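Local coordinates for stress responsive alpha-beta protein (Jannaschia sp., PDB 3BB5) that is of unknown function but belongs to the stress-responsive alpha-beta barrel family and forms a dimer with a ferredoxin-like fold, at residues H23-E28 with D112-V117; M42-G47 with Q97-M102; H60-D65 with Y73-L78. One frame throughout, in Å; residues are numbered along the deposited sequence.

Overall arrangement
All three contacts belong to one ferredoxin-like domain, with an antiparallel sheet ordered 55-62, 75-81, 21-27, 114-120. Interaction 1 pairs the first strand with the last; interaction 3 pairs the second with the third. Their centres lie about 10 Å apart, joined by backbone bonds between strands 21-27 and 75-81. Interaction 2 packs helix 34-48 against helix 94-105, its centre about 14 Å from that of interaction 1 and about 16 Å from that of interaction 3. Along the chain interaction 3 is nested inside interaction 2, and both inside interaction 1. Interactions 1 and 3 touch the second subunit, while interaction 2 does not, consistent with dimerisation through the sheets.

Interaction 1. Residues H23-E28 with D112-V117; sequences HLVMLE and DGILVV. With EDO (1,2-ethanediol), chain G.
Leu24 to Leu27 pair antiparallel with Val117 to Ile114, the strand axes approaching to 4.7 Å at 165°, and backbone bonds join Leu24 to Val117 and Met26 to Leu115 in both directions. Beyond the strand proper, Glu28 N still reaches Gly113 O at 2.9 Å, though this bond is bent, with 135° at the hydrogen. Glycine suits position 113, since a CB there would come tight against CB of Glu28.

On one face of the sheet, branched and aliphatic residues lie side by side: Val25 CG1 rests on Ile114 CG2 at 3.6 Å, and Leu27 CD2 lies along Ile114 CG1 at 3.8 Å. At the far end of the contact the His23 ring, its CG anti to the backbone N (chi1 -178°), swings back towards the neighbouring strand, where CE1 meets Val116 CG1 obliquely at 3.3 Å. Its two nitrogens serve different partners. ND1 bonds to Asp118, while NE2 shares a hydrogen bond of 3.2 Å with O2 of an ethanediol, probably taken up from the crystallisation liquor, which comes in at the ring edge, in its plane. With an alanine here, Asp118 would probably lose its imidazole partner and a gap would open beside the Val116 methyl.

The other face carries Leu24, selenomethionine Met26, Leu115 and Val117. Met26 CB sits 4.1 Å from Leu115 CB, and its chain then bends away from this neighbour. Leu24 of the second subunit packs on Leu24, and Val117 of that subunit on Met26, so these flexible and branched apolar groups help build the dimer interface.

Strand 75-81 hydrogen-bonds along the other edge of strand 21-27, and helix 94-105 covers Leu27 and Ile114 through Leu103 and Val104.

Interaction 2. Residues M42-G47 with Q97-M102; sequences MAILDG and QRAGGM
Ile44 carries its CG1 branch opposite the carbonyl carbon (chi1 -70°), which sends CD1 towards Arg98 and Met102 and turns CG2 to Ala99. Arg98 answers with a chain that runs straight and then bends at chi3 (77°), folding the guanidinium back towards helix 34-48. Its NH2 comes to 3.4 Å from Ile44 CD1 and to 3.7 Å from Ile44 CG1, the two side chains crossing at about a right angle. No hydrogen bond forms across this pair; the arginine lays a charged group against a hydrocarbon at the exposed border of the contact, a place where a long side chain can touch apolar neighbours and still keep its charge near solvent. Met102, a selenomethionine, also meets Ile44 at about a right angle, with SE 3.6 Å from Ile44 CD1. The unbranched, flexible methionine chain, bent at chi3, can follow the shape of the isoleucine methyl.

These are the two long helices, 34-48 and 94-105, of a ferredoxin-like beta-alpha-beta-beta-alpha-beta fold, the short helix 84-92 preceding the second; they lie side by side over one face of the antiparallel sheet. Here they run nearly antiparallel, at 159°, with axes 9.4 Å apart. Ala99 occupies the middle of the contact, where its small size lets the backbones approach: its CB meets Leu45 CD2 at 3.6 Å and Ile44 CG2 at 4.1 Å. Leu45, buried where Ile44 is only partly so, reaches Ala99 with one methyl while also packing on Phe58 of strand 55-62, so its branched end suits a place between helix and sheet. Ile44 also touches Thr95 of helix 94-105. Arg37 and Glu40 of helix 34-48 lie against the Met102 side chain, and Ser106 OG bonds to the Met102 carbonyl.

Interaction 3. Residues H60-D65 with Y73-L78; sequences HGPNRD and YPYGFL
Tyr75 lays one face of its ring over the peptide of Gly61, with Gly61 O 3.4 Å above the ring plane, and this is the tight part of the contact. Glycine suits the site, for its fully stretched backbone would bring any CB up against Pro62 CD. A chi1 of -156° sets Tyr75 CG roughly opposite the backbone N and carries the ring over towards strand 55-62, where OH shares a hydrogen bond of 2.7 Å with His60 ND1, in the imidazole plane. The other nitrogen, NE2, bonds to Asp46 of helix 34-48, so both imidazole nitrogens are engaged. At the base of the histidine, CB of His60 packs on CB of Phe77 at 3.6 Å.

The segments take in the end of the second strand and the start of the third in the ferredoxin-like sheet, an antiparallel pair in which Gly61 and Gly76 exchange two backbone bonds. Past the strand ends the pairing passes to an amide: Asn63 ND2 gives Tyr73 O a bond of 2.8 Å, the acceptor lying in the amide plane, while Asn63 OD1 accepts from Asp118 N of the second subunit and, weakly, from Asp65 N in an Asx turn.

The solvent side is looser. Partly exposed Pro62 touches Tyr75 CE2 through CD at 3.7 Å, and exposed Pro74 lends mainly its carbonyl, which receives Asn63 N from above the carbonyl plane.

Interaction 1. Residues H23-E28 with D112-V117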
loop_
_atom_site.group_PDB
_atom_site.type_symbol
_atom_site.label_atom_id
_atom_site.label_comp_id
_atom_site.label_asym_id
_atom_site.label_seq_id
_atom_site.Cartn_x
_atom_site.Cartn_y
_atom_site.Cartn_z
ATOM N N HIS A 23 6.402 0.824 -3.514
ATOM C CA HIS A 23 5.739 1.998 -4.121
ATOM C C HIS A 23 4.285 1.640 -4.300
ATOM O O HIS A 23 3.977 0.815 -5.125
ATOM C CB HIS A 23 6.417 2.256 -5.484
ATOM C CG HIS A 23 5.917 3.450 -6.247
ATOM N ND1 HIS A 23 6.184 4.749 -5.867
ATOM C CD2 HIS A 23 5.225 3.538 -7.414
ATOM C CE1 HIS A 23 5.663 5.582 -6.755
ATOM N NE2 HIS A 23 5.078 4.874 -7.701
ATOM N N LEU A 24 3.408 2.223 -3.489
ATOM C CA LEU A 24 1.993 1.922 -3.509
ATOM C C LEU A 24 1.233 3.116 -4.052
ATOM O O LEU A 24 1.403 4.240 -3.587
ATOM C CB LEU A 24 1.481 1.571 -2.104
ATOM C CG LEU A 24 -0.064 1.591 -1.897
ATOM C CD1 LEU A 24 -0.815 0.419 -2.631
ATOM C CD2 LEU A 24 -0.448 1.616 -0.375
ATOM N N VAL A 25 0.376 2.856 -5.029
ATOM C CA VAL A 25 -0.371 3.908 -5.720
ATOM C C VAL A 25 -1.860 3.559 -5.622
ATOM O O VAL A 25 -2.277 2.528 -6.147
ATOM C CB VAL A 25 0.080 4.029 -7.221
ATOM C CG1 VAL A 25 -0.692 5.126 -7.940
ATOM C CG2 VAL A 25 1.600 4.239 -7.313
HETATM N N MSE A 26 -2.624 4.394 -4.901
HETATM C CA MSE A 26 -4.081 4.244 -4.749
HETATM C C MSE A 26 -4.848 5.277 -5.575
HETATM O O MSE A 26 -4.539 6.459 -5.565
HETATM C CB MSE A 26 -4.476 4.342 -3.275
HETATM C CG MSE A 26 -3.759 3.334 -2.357
HETATM SE SE MSE A 26 -4.051 1.469 -2.859
HETATM C CE MSE A 26 -6.013 1.446 -2.812
ATOM N N LEU A 27 -5.845 4.812 -6.317
ATOM C CA LEU A 27 -6.442 5.618 -7.375
ATOM C C LEU A 27 -7.861 5.909 -7.017
ATOM O O LEU A 27 -8.513 5.060 -6.466
ATOM C CB LEU A 27 -6.391 4.885 -8.712
ATOM C CG LEU A 27 -5.003 4.579 -9.289
ATOM C CD1 LEU A 27 -5.163 3.625 -10.494
ATOM C CD2 LEU A 27 -4.219 5.858 -9.680
ATOM N N GLU A 28 -8.299 7.126 -7.347
ATOM C CA GLU A 28 -9.666 7.636 -7.180
ATOM C C GLU A 28 -10.295 7.912 -8.584
ATOM O O GLU A 28 -10.227 9.040 -9.090
ATOM C CB GLU A 28 -9.569 8.945 -6.376
ATOM C CG GLU A 28 -10.607 9.169 -5.368
ATOM C CD GLU A 28 -10.497 10.557 -4.746
ATOM O OE1 GLU A 28 -9.419 10.853 -4.151
ATOM O OE2 GLU A 28 -11.491 11.321 -4.852
ATOM N N ASP A 112 -4.247 14.964 -7.881
ATOM C CA ASP A 112 -4.803 15.021 -6.521
ATOM C C ASP A 112 -5.648 13.794 -6.157
ATOM O O ASP A 112 -5.881 13.544 -4.972
ATOM C CB ASP A 112 -5.644 16.297 -6.300
ATOM C CG ASP A 112 -4.858 17.577 -6.573
ATOM O OD1 ASP A 112 -3.645 17.474 -6.906
ATOM O OD2 ASP A 112 -5.458 18.675 -6.471
ATOM N N GLY A 113 -6.128 13.041 -7.143
ATOM C CA GLY A 113 -6.872 11.792 -6.865
ATOM C C GLY A 113 -6.015 10.544 -6.878
ATOM O O GLY A 113 -6.531 9.437 -7.054
ATOM N N ILE A 114 -4.706 10.737 -6.708
ATOM C CA ILE A 114 -3.718 9.659 -6.688
ATOM C C ILE A 114 -2.849 9.835 -5.438
ATOM O O ILE A 114 -2.166 10.852 -5.301
ATOM C CB ILE A 114 -2.781 9.702 -7.926
ATOM C CG1 ILE A 114 -3.594 9.565 -9.229
ATOM C CG2 ILE A 114 -1.675 8.613 -7.789
ATOM C CD1 ILE A 114 -2.808 9.893 -10.519
ATOM N N LEU A 115 -2.943 8.846 -4.543
ATOM C CA LEU A 115 -2.138 8.698 -3.313
ATOM C C LEU A 115 -0.929 7.832 -3.594
ATOM O O LEU A 115 -1.092 6.730 -4.075
ATOM C CB LEU A 115 -2.971 7.990 -2.228
ATOM C CG LEU A 115 -2.251 7.736 -0.905
ATOM C CD1 LEU A 115 -2.130 9.005 -0.138
ATOM C CD2 LEU A 115 -2.960 6.725 -0.083
ATOM N N VAL A 116 0.272 8.324 -3.303
ATOM C CA VAL A 116 1.469 7.546 -3.531
ATOM C C VAL A 116 2.248 7.512 -2.196
ATOM O O VAL A 116 2.527 8.553 -1.598
ATOM C CB VAL A 116 2.280 8.118 -4.679
ATOM C CG1 VAL A 116 3.507 7.281 -4.948
ATOM C CG2 VAL A 116 1.420 8.219 -5.900
ATOM N N VAL A 117 2.516 6.288 -1.731
ATOM C CA VAL A 117 3.342 5.975 -0.561
ATOM C C VAL A 117 4.629 5.308 -1.044
ATOM O O VAL A 117 4.614 4.553 -1.997
ATOM C CB VAL A 117 2.607 4.968 0.339
ATOM C CG1 VAL A 117 3.508 4.461 1.428
ATOM C CG2 VAL A 117 1.305 5.587 0.915
HETATM C C1 EDO G . 1.911 7.238 -10.374
HETATM O O1 EDO G . 2.536 8.528 -10.465
HETATM C C2 EDO G . 2.632 6.192 -11.234
HETATM O O2 EDO G . 3.534 5.376 -10.453
#

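Interaction 2. Residues M42-G47 with Q97-M102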
loop_
_atom_site.group_PDB
_atom_site.type_symbol
_atom_site.label_atom_id
_atom_site.label_comp_id
_atom_site.label_asym_id
_atom_site.label_seq_id
_atom_site.Cartn_x
_atom_site.Cartn_y
_atom_site.Cartn_z
HETATM N N MSE A 42 -2.852 -0.400 -16.544
HETATM C CA MSE A 42 -2.344 -1.603 -15.882
HETATM C C MSE A 42 -1.699 -2.640 -16.826
HETATM O O MSE A 42 -0.659 -3.193 -16.460
HETATM C CB MSE A 42 -3.439 -2.274 -15.045
HETATM C CG MSE A 42 -3.970 -1.403 -13.867
HETATM SE SE MSE A 42 -2.605 -0.699 -12.676
HETATM C CE MSE A 42 -2.150 0.977 -13.501
ATOM N N ALA A 43 -2.293 -2.878 -18.012
ATOM C CA ALA A 43 -1.704 -3.747 -19.035
ATOM C C ALA A 43 -0.420 -3.167 -19.573
ATOM O O ALA A 43 0.518 -3.910 -19.861
ATOM C CB ALA A 43 -2.684 -3.993 -20.201
ATOM N N ILE A 44 -0.373 -1.844 -19.723
ATOM C CA ILE A 44 0.854 -1.166 -20.148
ATOM C C ILE A 44 1.998 -1.345 -19.101
ATOM O O ILE A 44 3.127 -1.688 -19.442
ATOM C CB ILE A 44 0.600 0.330 -20.499
ATOM C CG1 ILE A 44 -0.211 0.430 -21.803
ATOM C CG2 ILE A 44 1.927 1.092 -20.599
ATOM C CD1 ILE A 44 -0.926 1.794 -22.070
ATOM N N LEU A 45 1.677 -1.146 -17.835
ATOM C CA LEU A 45 2.626 -1.387 -16.745
ATOM C C LEU A 45 3.028 -2.858 -16.507
ATOM O O LEU A 45 4.207 -3.126 -16.262
ATOM C CB LEU A 45 2.122 -0.737 -15.490
ATOM C CG LEU A 45 1.992 0.800 -15.563
ATOM C CD1 LEU A 45 1.427 1.321 -14.234
ATOM C CD2 LEU A 45 3.323 1.463 -15.903
ATOM N N ASP A 46 2.095 -3.804 -16.668
ATOM C CA ASP A 46 2.436 -5.241 -16.664
ATOM C C ASP A 46 3.510 -5.580 -17.710
ATOM O O ASP A 46 4.411 -6.376 -17.450
ATOM C CB ASP A 46 1.218 -6.143 -16.907
ATOM C CG ASP A 46 0.319 -6.286 -15.675
ATOM O OD1 ASP A 46 0.822 -6.135 -14.542
ATOM O OD2 ASP A 46 -0.912 -6.496 -15.835
ATOM N N GLY A 47 3.402 -4.965 -18.882
ATOM C CA GLY A 47 4.382 -5.140 -19.933
ATOM C C GLY A 47 5.719 -4.552 -19.622
ATOM O O GLY A 47 6.736 -5.117 -19.983
ATOM N N GLN A 97 5.655 7.062 -18.154
ATOM C CA GLN A 97 5.151 8.404 -18.334
ATOM C C GLN A 97 3.828 8.405 -19.096
ATOM O O GLN A 97 2.910 9.152 -18.745
ATOM C CB GLN A 97 6.210 9.285 -19.002
ATOM C CG GLN A 97 7.323 9.679 -18.014
ATOM C CD GLN A 97 8.406 10.547 -18.657
ATOM O OE1 GLN A 97 9.165 10.083 -19.506
ATOM N NE2 GLN A 97 8.480 11.802 -18.247
ATOM N N ARG A 98 3.701 7.560 -20.113
ATOM C CA ARG A 98 2.402 7.409 -20.779
ATOM C C ARG A 98 1.304 6.846 -19.877
ATOM O O ARG A 98 0.222 7.404 -19.810
ATOM C CB ARG A 98 2.503 6.573 -22.024
ATOM C CG ARG A 98 1.351 6.901 -22.979
ATOM C CD ARG A 98 1.531 6.288 -24.309
ATOM N NE ARG A 98 1.204 4.873 -24.268
ATOM C CZ ARG A 98 2.079 3.890 -24.091
ATOM N NH1 ARG A 98 3.376 4.140 -23.939
ATOM N NH2 ARG A 98 1.639 2.639 -24.079
ATOM N N ALA A 99 1.588 5.739 -19.200
ATOM C CA ALA A 99 0.653 5.120 -18.263
ATOM C C ALA A 99 0.250 6.101 -17.149
ATOM O O ALA A 99 -0.917 6.199 -16.824
ATOM C CB ALA A 99 1.256 3.838 -17.682
ATOM N N GLY A 100 1.228 6.833 -16.595
ATOM C CA GLY A 100 0.997 7.865 -15.573
ATOM C C GLY A 100 0.043 8.960 -16.035
ATOM O O GLY A 100 -0.855 9.384 -15.285
ATOM N N GLY A 101 0.234 9.412 -17.271
ATOM C CA GLY A 101 -0.655 10.384 -17.895
ATOM C C GLY A 101 -2.096 9.930 -18.010
ATOM O O GLY A 101 -3.033 10.713 -17.786
HETATM N N MSE A 102 -2.265 8.660 -18.355
HETATM C CA MSE A 102 -3.580 8.033 -18.442
HETATM C C MSE A 102 -4.289 7.919 -17.104
HETATM O O MSE A 102 -5.494 7.979 -17.033
HETATM C CB MSE A 102 -3.427 6.627 -19.044
HETATM C CG MSE A 102 -2.946 6.621 -20.482
HETATM SE SE MSE A 102 -2.573 4.797 -21.064
HETATM C CE MSE A 102 -4.442 4.164 -20.993
#

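Interaction 3. Residues H60-D65 with Y73-L78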
loop_
_atom_site.group_PDB
_atom_site.type_symbol
_atom_site.label_atom_id
_atom_site.label_comp_id
_atom_site.label_asym_id
_atom_site.label_seq_id
_atom_site.Cartn_x
_atom_site.Cartn_y
_atom_site.Cartn_z
ATOM N N HIS A 60 -1.530 -5.429 -9.169
ATOM C CA HIS A 60 -2.633 -4.477 -9.207
ATOM C C HIS A 60 -3.979 -5.162 -8.967
ATOM O O HIS A 60 -4.154 -6.336 -9.300
ATOM C CB HIS A 60 -2.632 -3.693 -10.524
ATOM C CG HIS A 60 -2.744 -4.543 -11.750
ATOM N ND1 HIS A 60 -3.955 -4.916 -12.289
ATOM C CD2 HIS A 60 -1.793 -5.055 -12.571
ATOM C CE1 HIS A 60 -3.745 -5.638 -13.380
ATOM N NE2 HIS A 60 -2.443 -5.752 -13.562
ATOM N N GLY A 61 -4.935 -4.430 -8.383
ATOM C CA GLY A 61 -6.286 -4.973 -8.278
ATOM C C GLY A 61 -7.279 -4.083 -7.570
ATOM O O GLY A 61 -6.907 -3.025 -7.096
ATOM N N PRO A 62 -8.549 -4.518 -7.510
ATOM C CA PRO A 62 -9.519 -3.802 -6.725
ATOM C C PRO A 62 -9.171 -3.815 -5.273
ATOM O O PRO A 62 -8.671 -4.794 -4.770
ATOM C CB PRO A 62 -10.826 -4.577 -6.942
ATOM C CG PRO A 62 -10.432 -5.919 -7.548
ATOM C CD PRO A 62 -9.129 -5.689 -8.208
ATOM N N ASN A 63 -9.508 -2.721 -4.614
ATOM C CA ASN A 63 -9.522 -2.629 -3.178
ATOM C C ASN A 63 -10.846 -3.184 -2.621
ATOM O O ASN A 63 -11.900 -2.534 -2.694
ATOM C CB ASN A 63 -9.310 -1.162 -2.792
ATOM C CG ASN A 63 -9.217 -0.941 -1.301
ATOM O OD1 ASN A 63 -9.096 -1.876 -0.509
ATOM N ND2 ASN A 63 -9.259 0.329 -0.910
ATOM N N ARG A 64 -10.767 -4.369 -2.008
ATOM C CA ARG A 64 -11.906 -4.974 -1.333
ATOM C C ARG A 64 -12.228 -4.286 -0.007
ATOM O O ARG A 64 -13.322 -4.448 0.533
ATOM C CB ARG A 64 -11.625 -6.451 -1.087
ATOM C CG ARG A 64 -11.286 -7.235 -2.331
ATOM C CD ARG A 64 -12.387 -7.086 -3.394
ATOM N NE ARG A 64 -12.143 -7.976 -4.522
ATOM C CZ ARG A 64 -12.732 -7.881 -5.721
ATOM N NH1 ARG A 64 -13.612 -6.917 -5.992
ATOM N NH2 ARG A 64 -12.415 -8.750 -6.676
ATOM N N ASP A 65 -11.272 -3.530 0.542
ATOM C CA ASP A 65 -11.529 -2.675 1.713
ATOM C C ASP A 65 -12.469 -3.317 2.717
ATOM O O ASP A 65 -13.497 -2.752 3.076
ATOM C CB ASP A 65 -12.117 -1.324 1.291
ATOM C CG ASP A 65 -12.100 -0.304 2.417
ATOM O OD1 ASP A 65 -11.369 -0.462 3.447
ATOM O OD2 ASP A 65 -12.814 0.682 2.262
ATOM N N TYR A 73 -10.674 4.917 -2.426
ATOM C CA TYR A 73 -9.706 4.350 -3.382
ATOM C C TYR A 73 -10.122 2.967 -3.786
ATOM O O TYR A 73 -9.720 1.999 -3.145
ATOM C CB TYR A 73 -8.343 4.242 -2.739
ATOM C CG TYR A 73 -7.800 5.549 -2.280
ATOM C CD1 TYR A 73 -7.450 6.536 -3.217
ATOM C CD2 TYR A 73 -7.628 5.820 -0.908
ATOM C CE1 TYR A 73 -6.953 7.752 -2.805
ATOM C CE2 TYR A 73 -7.123 7.036 -0.491
ATOM C CZ TYR A 73 -6.781 8.000 -1.448
ATOM O OH TYR A 73 -6.281 9.225 -1.065
ATOM N N PRO A 74 -10.925 2.855 -4.844
ATOM C CA PRO A 74 -11.424 1.549 -5.187
ATOM C C PRO A 74 -10.406 0.649 -5.959
ATOM O O PRO A 74 -10.709 -0.513 -6.190
ATOM C CB PRO A 74 -12.652 1.879 -6.047
ATOM C CG PRO A 74 -12.275 3.119 -6.722
ATOM C CD PRO A 74 -11.437 3.891 -5.753
ATOM N N TYR A 75 -9.235 1.175 -6.329
ATOM C CA TYR A 75 -8.253 0.412 -7.136
ATOM C C TYR A 75 -6.836 0.892 -6.832
ATOM O O TYR A 75 -6.603 2.071 -6.569
ATOM C CB TYR A 75 -8.564 0.520 -8.662
ATOM C CG TYR A 75 -8.005 -0.644 -9.495
ATOM C CD1 TYR A 75 -6.719 -0.600 -10.004
ATOM C CD2 TYR A 75 -8.745 -1.796 -9.722
ATOM C CE1 TYR A 75 -6.198 -1.620 -10.730
ATOM C CE2 TYR A 75 -8.213 -2.851 -10.453
ATOM C CZ TYR A 75 -6.935 -2.750 -10.950
ATOM O OH TYR A 75 -6.370 -3.780 -11.673
ATOM N N GLY A 76 -5.876 -0.027 -6.838
ATOM C CA GLY A 76 -4.499 0.359 -6.576
ATOM C C GLY A 76 -3.482 -0.593 -7.109
ATOM O O GLY A 76 -3.805 -1.650 -7.664
ATOM N N PHE A 77 -2.235 -0.189 -6.994
ATOM C CA PHE A 77 -1.142 -1.071 -7.377
ATOM C C PHE A 77 0.078 -0.893 -6.516
ATOM O O PHE A 77 0.136 0.018 -5.730
ATOM C CB PHE A 77 -0.835 -0.992 -8.883
ATOM C CG PHE A 77 -0.422 0.373 -9.388
ATOM C CD1 PHE A 77 -1.358 1.261 -9.841
ATOM C CD2 PHE A 77 0.918 0.713 -9.500
ATOM C CE1 PHE A 77 -0.977 2.482 -10.371
ATOM C CE2 PHE A 77 1.309 1.912 -10.001
ATOM C CZ PHE A 77 0.364 2.804 -10.451
ATOM N N LEU A 78 0.994 -1.855 -6.639
ATOM C CA LEU A 78 2.224 -1.959 -5.857
ATOM C C LEU A 78 3.401 -2.299 -6.784
ATOM O O LEU A 78 3.331 -3.281 -7.535
ATOM C CB LEU A 78 2.114 -3.056 -4.797
ATOM C CG LEU A 78 3.264 -2.979 -3.775
ATOM C CD1 LEU A 78 2.962 -1.931 -2.626
ATOM C CD2 LEU A 78 3.625 -4.349 -3.198
#